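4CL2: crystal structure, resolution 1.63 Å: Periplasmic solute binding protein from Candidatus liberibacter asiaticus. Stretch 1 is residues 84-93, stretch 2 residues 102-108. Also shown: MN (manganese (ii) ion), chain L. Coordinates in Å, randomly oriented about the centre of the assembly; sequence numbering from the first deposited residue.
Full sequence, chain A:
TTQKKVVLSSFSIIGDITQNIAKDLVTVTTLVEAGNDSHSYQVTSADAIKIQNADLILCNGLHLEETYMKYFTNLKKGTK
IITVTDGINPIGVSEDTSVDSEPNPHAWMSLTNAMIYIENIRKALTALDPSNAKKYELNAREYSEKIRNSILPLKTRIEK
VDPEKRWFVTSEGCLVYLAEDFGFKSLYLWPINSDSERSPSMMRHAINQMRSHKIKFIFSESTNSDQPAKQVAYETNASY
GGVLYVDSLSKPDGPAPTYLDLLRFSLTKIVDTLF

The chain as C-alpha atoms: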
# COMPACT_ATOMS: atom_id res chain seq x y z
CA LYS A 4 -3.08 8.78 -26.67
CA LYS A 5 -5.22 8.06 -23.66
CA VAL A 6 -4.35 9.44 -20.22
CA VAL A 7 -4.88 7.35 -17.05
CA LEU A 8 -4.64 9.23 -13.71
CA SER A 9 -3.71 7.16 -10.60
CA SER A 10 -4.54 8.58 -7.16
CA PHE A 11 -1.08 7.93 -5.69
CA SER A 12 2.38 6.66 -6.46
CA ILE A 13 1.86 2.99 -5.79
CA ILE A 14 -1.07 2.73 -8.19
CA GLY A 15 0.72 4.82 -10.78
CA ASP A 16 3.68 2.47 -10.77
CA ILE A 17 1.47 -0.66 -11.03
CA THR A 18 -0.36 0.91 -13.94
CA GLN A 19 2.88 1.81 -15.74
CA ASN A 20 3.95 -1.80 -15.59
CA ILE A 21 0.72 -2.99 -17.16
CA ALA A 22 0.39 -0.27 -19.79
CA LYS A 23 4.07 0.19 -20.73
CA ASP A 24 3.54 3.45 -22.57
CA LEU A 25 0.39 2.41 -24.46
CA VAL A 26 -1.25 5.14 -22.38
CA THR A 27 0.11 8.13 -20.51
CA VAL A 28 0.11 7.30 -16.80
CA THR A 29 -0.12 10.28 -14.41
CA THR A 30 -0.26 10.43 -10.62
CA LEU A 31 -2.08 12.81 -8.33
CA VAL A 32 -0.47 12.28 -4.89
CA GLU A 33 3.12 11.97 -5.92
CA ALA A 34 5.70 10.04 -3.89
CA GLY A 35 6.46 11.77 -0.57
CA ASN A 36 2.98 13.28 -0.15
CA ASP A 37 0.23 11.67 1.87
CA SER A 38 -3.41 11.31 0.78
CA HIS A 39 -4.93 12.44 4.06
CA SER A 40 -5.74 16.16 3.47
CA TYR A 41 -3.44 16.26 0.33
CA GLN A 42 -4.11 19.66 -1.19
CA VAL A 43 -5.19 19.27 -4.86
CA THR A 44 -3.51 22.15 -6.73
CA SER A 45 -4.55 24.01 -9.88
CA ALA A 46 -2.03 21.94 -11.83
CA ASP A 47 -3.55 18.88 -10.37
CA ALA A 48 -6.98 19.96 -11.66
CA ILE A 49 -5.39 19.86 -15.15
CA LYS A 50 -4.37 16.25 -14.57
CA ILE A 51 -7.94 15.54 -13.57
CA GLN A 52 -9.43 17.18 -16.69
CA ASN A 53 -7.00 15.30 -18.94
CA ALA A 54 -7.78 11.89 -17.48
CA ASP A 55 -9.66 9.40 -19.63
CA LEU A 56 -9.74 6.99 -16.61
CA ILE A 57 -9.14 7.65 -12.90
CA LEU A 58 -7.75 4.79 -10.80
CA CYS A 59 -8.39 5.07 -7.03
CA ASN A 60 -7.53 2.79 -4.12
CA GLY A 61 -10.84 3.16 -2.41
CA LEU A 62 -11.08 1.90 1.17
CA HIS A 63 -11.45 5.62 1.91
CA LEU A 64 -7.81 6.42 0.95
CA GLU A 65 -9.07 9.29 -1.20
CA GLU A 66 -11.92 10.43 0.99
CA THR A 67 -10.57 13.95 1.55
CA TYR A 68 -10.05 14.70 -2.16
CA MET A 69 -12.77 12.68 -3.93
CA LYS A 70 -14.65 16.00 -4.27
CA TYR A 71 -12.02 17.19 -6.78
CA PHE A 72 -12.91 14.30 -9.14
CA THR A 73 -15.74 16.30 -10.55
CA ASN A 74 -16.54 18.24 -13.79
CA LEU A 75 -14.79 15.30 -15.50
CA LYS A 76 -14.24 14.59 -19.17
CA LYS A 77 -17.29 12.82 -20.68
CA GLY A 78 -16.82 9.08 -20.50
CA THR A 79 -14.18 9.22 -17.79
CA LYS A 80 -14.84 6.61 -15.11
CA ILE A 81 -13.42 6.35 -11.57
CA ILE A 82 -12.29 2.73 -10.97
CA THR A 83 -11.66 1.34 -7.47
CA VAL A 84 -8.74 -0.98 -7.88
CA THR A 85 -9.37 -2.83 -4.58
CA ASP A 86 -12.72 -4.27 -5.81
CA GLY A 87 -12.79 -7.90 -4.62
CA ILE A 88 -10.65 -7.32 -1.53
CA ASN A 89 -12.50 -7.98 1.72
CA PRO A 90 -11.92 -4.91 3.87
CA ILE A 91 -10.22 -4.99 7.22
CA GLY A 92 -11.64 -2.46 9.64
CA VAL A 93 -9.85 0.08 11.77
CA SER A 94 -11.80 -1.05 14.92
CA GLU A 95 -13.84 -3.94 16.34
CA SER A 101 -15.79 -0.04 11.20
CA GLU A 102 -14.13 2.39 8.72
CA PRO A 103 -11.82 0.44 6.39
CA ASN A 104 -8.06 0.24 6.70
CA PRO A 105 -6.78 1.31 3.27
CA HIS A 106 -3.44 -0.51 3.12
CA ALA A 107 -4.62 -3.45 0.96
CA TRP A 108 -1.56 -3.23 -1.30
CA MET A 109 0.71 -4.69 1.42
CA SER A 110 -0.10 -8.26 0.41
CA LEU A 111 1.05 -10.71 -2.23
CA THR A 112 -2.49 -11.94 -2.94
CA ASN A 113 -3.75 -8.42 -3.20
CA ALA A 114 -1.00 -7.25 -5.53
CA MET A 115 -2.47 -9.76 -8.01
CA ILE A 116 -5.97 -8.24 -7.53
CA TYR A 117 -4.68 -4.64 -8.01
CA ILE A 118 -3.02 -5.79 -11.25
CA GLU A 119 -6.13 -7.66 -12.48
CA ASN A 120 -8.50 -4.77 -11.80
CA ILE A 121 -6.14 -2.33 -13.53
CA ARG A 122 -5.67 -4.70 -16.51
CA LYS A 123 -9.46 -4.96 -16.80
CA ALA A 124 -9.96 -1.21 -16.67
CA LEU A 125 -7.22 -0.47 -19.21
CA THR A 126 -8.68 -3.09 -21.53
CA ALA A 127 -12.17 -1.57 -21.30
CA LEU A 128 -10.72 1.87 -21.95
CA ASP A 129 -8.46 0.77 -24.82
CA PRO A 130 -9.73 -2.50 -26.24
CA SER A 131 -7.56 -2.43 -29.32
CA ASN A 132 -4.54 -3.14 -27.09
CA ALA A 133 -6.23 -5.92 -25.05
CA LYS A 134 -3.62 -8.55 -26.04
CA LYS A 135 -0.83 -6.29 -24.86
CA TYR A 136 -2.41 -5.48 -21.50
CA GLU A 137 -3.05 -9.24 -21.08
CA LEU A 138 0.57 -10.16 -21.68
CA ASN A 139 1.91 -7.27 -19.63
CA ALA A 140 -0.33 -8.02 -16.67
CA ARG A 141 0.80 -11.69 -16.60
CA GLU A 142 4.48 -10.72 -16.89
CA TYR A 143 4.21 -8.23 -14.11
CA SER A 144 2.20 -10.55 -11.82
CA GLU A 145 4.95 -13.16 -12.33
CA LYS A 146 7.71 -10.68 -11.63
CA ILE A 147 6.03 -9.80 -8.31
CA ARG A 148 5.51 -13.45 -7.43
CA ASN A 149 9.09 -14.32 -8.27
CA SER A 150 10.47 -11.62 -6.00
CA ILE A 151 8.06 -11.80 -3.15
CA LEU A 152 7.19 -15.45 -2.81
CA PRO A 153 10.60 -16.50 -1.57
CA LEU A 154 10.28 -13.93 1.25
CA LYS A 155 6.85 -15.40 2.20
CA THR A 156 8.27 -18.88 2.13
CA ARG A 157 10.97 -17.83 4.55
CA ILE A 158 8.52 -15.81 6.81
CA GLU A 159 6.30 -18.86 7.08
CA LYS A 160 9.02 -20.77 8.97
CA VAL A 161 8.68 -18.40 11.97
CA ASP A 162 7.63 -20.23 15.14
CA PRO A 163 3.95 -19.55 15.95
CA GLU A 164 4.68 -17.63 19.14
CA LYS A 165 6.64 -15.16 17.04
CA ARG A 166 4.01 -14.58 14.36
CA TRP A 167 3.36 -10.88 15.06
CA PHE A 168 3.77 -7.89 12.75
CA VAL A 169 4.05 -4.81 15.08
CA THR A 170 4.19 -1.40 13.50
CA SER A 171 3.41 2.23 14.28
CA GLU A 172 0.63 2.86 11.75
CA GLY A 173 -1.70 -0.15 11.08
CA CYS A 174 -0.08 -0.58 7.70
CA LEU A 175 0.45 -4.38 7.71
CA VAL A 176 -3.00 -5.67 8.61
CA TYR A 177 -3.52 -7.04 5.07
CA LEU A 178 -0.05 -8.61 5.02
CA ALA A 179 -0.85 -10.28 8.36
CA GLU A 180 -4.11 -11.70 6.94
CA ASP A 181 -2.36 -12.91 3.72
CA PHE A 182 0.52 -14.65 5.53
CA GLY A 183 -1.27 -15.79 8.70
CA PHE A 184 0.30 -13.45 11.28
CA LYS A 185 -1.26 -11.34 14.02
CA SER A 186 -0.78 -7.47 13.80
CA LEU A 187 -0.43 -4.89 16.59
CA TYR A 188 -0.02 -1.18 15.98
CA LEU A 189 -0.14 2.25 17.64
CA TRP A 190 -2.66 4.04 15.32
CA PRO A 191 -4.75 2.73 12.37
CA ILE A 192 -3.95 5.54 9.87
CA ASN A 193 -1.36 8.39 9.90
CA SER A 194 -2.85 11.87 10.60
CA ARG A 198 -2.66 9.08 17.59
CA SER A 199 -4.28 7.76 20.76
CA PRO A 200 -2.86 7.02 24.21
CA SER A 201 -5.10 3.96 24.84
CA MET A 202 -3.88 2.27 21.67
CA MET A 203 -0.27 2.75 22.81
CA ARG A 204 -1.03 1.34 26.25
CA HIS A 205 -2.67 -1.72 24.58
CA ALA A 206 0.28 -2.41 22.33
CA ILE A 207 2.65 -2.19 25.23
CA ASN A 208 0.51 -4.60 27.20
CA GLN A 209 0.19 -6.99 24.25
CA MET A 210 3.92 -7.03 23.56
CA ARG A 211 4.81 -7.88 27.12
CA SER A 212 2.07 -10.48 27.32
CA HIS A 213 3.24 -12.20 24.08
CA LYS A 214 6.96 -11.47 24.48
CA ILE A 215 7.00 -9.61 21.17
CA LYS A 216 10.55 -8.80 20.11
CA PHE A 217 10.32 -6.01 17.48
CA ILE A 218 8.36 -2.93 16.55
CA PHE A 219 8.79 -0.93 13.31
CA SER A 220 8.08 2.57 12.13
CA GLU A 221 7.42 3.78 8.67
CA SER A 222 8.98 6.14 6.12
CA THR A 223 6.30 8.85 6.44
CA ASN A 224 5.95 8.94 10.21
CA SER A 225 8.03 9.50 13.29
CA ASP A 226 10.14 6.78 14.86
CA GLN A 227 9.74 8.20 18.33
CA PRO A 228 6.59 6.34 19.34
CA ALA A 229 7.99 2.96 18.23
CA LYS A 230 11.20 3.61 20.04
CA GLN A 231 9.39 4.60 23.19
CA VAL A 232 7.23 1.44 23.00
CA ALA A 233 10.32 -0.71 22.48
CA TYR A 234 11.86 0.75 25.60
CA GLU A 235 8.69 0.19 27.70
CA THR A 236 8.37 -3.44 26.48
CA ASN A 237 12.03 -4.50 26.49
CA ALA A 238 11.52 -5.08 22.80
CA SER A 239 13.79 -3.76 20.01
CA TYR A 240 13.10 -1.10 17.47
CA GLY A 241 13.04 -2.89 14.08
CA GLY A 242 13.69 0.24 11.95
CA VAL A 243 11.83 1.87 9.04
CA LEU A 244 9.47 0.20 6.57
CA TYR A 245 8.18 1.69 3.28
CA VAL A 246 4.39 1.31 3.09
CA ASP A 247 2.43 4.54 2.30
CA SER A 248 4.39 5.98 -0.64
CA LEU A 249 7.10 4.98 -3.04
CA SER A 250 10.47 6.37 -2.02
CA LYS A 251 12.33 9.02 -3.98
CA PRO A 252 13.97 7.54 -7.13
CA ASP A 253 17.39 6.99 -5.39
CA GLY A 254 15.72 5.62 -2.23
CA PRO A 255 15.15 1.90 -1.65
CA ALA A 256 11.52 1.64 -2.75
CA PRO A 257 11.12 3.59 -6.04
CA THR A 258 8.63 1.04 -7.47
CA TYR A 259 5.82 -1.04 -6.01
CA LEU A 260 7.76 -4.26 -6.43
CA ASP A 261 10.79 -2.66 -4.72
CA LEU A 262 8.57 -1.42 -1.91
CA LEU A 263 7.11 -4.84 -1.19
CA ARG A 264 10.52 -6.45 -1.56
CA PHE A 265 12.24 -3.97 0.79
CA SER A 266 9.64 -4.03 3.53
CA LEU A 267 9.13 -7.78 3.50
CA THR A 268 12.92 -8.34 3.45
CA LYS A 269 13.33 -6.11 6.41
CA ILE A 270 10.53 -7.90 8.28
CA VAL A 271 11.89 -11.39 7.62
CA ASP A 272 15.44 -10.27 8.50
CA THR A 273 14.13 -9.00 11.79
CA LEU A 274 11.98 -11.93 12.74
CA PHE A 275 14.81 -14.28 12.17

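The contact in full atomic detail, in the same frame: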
# COMPACT_ATOMS: atom_id res chain seq x y z
N VAL A 84 -9.58 0.11 -7.54
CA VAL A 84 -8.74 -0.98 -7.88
C VAL A 84 -8.60 -2.04 -6.80
O VAL A 84 -8.00 -3.06 -7.06
CB VAL A 84 -7.31 -0.54 -8.34
CG1 VAL A 84 -7.41 0.50 -9.47
CG2 VAL A 84 -6.53 0.04 -7.17
N THR A 85 -9.24 -1.84 -5.64
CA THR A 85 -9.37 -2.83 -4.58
C THR A 85 -10.68 -3.62 -4.63
O THR A 85 -10.96 -4.40 -3.72
CB THR A 85 -9.24 -2.17 -3.20
OG1 THR A 85 -10.24 -1.15 -3.12
CG2 THR A 85 -7.85 -1.61 -2.97
N ASP A 86 -11.49 -3.45 -5.67
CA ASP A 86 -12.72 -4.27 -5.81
C ASP A 86 -12.35 -5.75 -5.70
O ASP A 86 -11.42 -6.24 -6.37
CB ASP A 86 -13.32 -4.04 -7.22
CG ASP A 86 -14.07 -2.74 -7.35
OD1 ASP A 86 -14.28 -2.00 -6.35
OD2 ASP A 86 -14.41 -2.44 -8.53
N GLY A 87 -13.10 -6.47 -4.88
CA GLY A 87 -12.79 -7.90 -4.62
C GLY A 87 -11.94 -8.17 -3.39
O GLY A 87 -11.62 -9.36 -3.10
N ILE A 88 -11.47 -7.11 -2.71
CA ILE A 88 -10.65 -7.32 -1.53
C ILE A 88 -11.58 -7.12 -0.33
O ILE A 88 -12.12 -6.04 -0.16
CB ILE A 88 -9.47 -6.36 -1.45
CG1 ILE A 88 -8.49 -6.65 -2.63
CG2 ILE A 88 -8.75 -6.46 -0.11
CD1 ILE A 88 -7.31 -5.74 -2.84
N ASN A 89 -11.68 -8.11 0.53
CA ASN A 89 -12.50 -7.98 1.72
C ASN A 89 -11.84 -6.99 2.66
O ASN A 89 -10.64 -7.13 3.01
CB ASN A 89 -12.60 -9.36 2.38
CG ASN A 89 -13.52 -9.38 3.55
OD1 ASN A 89 -14.61 -9.02 3.40
ND2 ASN A 89 -13.05 -9.77 4.72
N PRO A 90 -12.56 -5.93 3.02
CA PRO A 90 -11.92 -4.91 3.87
C PRO A 90 -11.64 -5.38 5.28
O PRO A 90 -12.42 -6.16 5.84
CB PRO A 90 -12.89 -3.73 3.87
CG PRO A 90 -14.16 -4.26 3.30
CD PRO A 90 -13.94 -5.57 2.63
N ILE A 91 -10.55 -4.87 5.83
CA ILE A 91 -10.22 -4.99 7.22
C ILE A 91 -10.44 -3.65 7.89
O ILE A 91 -10.01 -2.63 7.36
CB ILE A 91 -8.75 -5.42 7.39
CG1 ILE A 91 -8.55 -6.82 6.79
CG2 ILE A 91 -8.34 -5.41 8.84
CD1 ILE A 91 -7.09 -7.24 6.86
N GLY A 92 -11.22 -3.68 8.96
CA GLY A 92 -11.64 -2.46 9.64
C GLY A 92 -10.57 -1.84 10.47
O GLY A 92 -9.56 -2.49 10.80
N VAL A 93 -10.78 -0.57 10.85
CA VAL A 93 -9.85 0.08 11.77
C VAL A 93 -10.21 -0.18 13.24
O VAL A 93 -9.45 0.21 14.11
CB VAL A 93 -9.69 1.60 11.50
CG1 VAL A 93 -9.10 1.82 10.14
CG2 VAL A 93 -11.01 2.39 11.72
N GLU A 102 -14.76 1.80 9.91
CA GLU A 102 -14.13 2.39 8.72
C GLU A 102 -13.00 1.48 8.19
O GLU A 102 -12.32 0.86 9.00
CB GLU A 102 -13.52 3.75 9.03
CG GLU A 102 -14.54 4.83 9.37
CD GLU A 102 -15.27 5.36 8.14
OE1 GLU A 102 -15.68 4.56 7.28
OE2 GLU A 102 -15.43 6.60 8.07
N PRO A 103 -12.79 1.42 6.86
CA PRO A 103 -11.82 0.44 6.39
C PRO A 103 -10.39 0.91 6.49
O PRO A 103 -10.10 2.10 6.31
CB PRO A 103 -12.14 0.29 4.89
CG PRO A 103 -12.72 1.59 4.52
CD PRO A 103 -13.53 2.02 5.73
N ASN A 104 -9.50 -0.02 6.77
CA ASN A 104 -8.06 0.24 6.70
C ASN A 104 -7.67 0.22 5.19
O ASN A 104 -8.01 -0.71 4.46
CB ASN A 104 -7.34 -0.85 7.48
CG ASN A 104 -5.83 -0.59 7.57
OD1 ASN A 104 -5.14 -0.40 6.57
ND2 ASN A 104 -5.33 -0.63 8.78
N PRO A 105 -6.99 1.24 4.71
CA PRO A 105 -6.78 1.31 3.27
C PRO A 105 -5.62 0.53 2.68
O PRO A 105 -5.50 0.43 1.47
CB PRO A 105 -6.52 2.80 3.03
CG PRO A 105 -5.99 3.30 4.31
CD PRO A 105 -6.63 2.51 5.39
N HIS A 106 -4.76 -0.04 3.52
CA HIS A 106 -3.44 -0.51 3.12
C HIS A 106 -3.46 -1.91 2.47
O HIS A 106 -2.59 -2.74 2.74
CB HIS A 106 -2.50 -0.58 4.30
CG HIS A 106 -2.29 0.76 4.95
ND1 HIS A 106 -3.03 1.16 6.05
CD2 HIS A 106 -1.36 1.72 4.73
CE1 HIS A 106 -2.59 2.36 6.45
NE2 HIS A 106 -1.59 2.71 5.67
N ALA A 107 -4.39 -2.10 1.57
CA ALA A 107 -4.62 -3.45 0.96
C ALA A 107 -3.48 -3.86 0.05
O ALA A 107 -3.30 -5.08 -0.19
CB ALA A 107 -5.93 -3.41 0.17
N TRP A 108 -2.69 -2.91 -0.44
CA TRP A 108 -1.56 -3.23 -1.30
C TRP A 108 -0.38 -3.97 -0.66
O TRP A 108 0.45 -4.48 -1.39
CB TRP A 108 -1.02 -1.97 -2.03
CG TRP A 108 -0.50 -0.92 -1.08
CD1 TRP A 108 0.75 -0.89 -0.51
CD2 TRP A 108 -1.23 0.15 -0.49
NE1 TRP A 108 0.86 0.18 0.36
CE2 TRP A 108 -0.36 0.82 0.41
CE3 TRP A 108 -2.55 0.63 -0.63
CZ2 TRP A 108 -0.73 1.95 1.11
CZ3 TRP A 108 -2.93 1.75 0.05
CH2 TRP A 108 -2.04 2.42 0.94
MN MN L . -1.11 5.07 5.59
O HOH W 1 -6.89 -1.71 10.97

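Two backbone hydrogen bonds fix the register. Asn104 N donates to Ile91 O (2.7 Å, N-H...O 167°), and Val93 N donates to Glu102 O (2.8 Å, 145°). They flank Gly92 and Pro103, whose CA atoms lie 4.4 Å apart in a single beta bridge. Pro103 has no amide hydrogen, and neither bond needs one from it. Gly92 CA adds a CA-H...O contact to Glu102 O at 3.4 Å.

One water bridges the two stretches here: it donates to Gly92 O (2.8 Å) and accepts from Asn104 ND2 (2.9 Å). The other end of the same amide faces its own stretch, with Asn104 OD1 accepting from His106 N (3.1 Å) and His106 ND1 (2.7 Å). His106 NE2, the other ring nitrogen, binds manganese (MN) at 2.4 Å, alongside two atoms from elsewhere in the structure.

Apolar contacts extend beyond the hydrogen bonds. Val93, chi1 m, loses 69 Å² to the other stretch; its CG2 lies 3.9 Å from Glu102 CB and its CG1 4.2 Å from Asn104 CB, while the carboxylate of Glu102 leads away. Pro90 CB meets Pro103 CB at 4.2 Å. Farther along, buried Ala107 points its CB toward Ile88 CD1 (4.0 Å) and Thr85 CG2 (4.1 Å), a small methyl serving both. The Thr85–Ile88 type II turn, closed by Ile88 N to Thr85 O (2.9 Å), brings these two side chains together. In all, 378 Å² is buried.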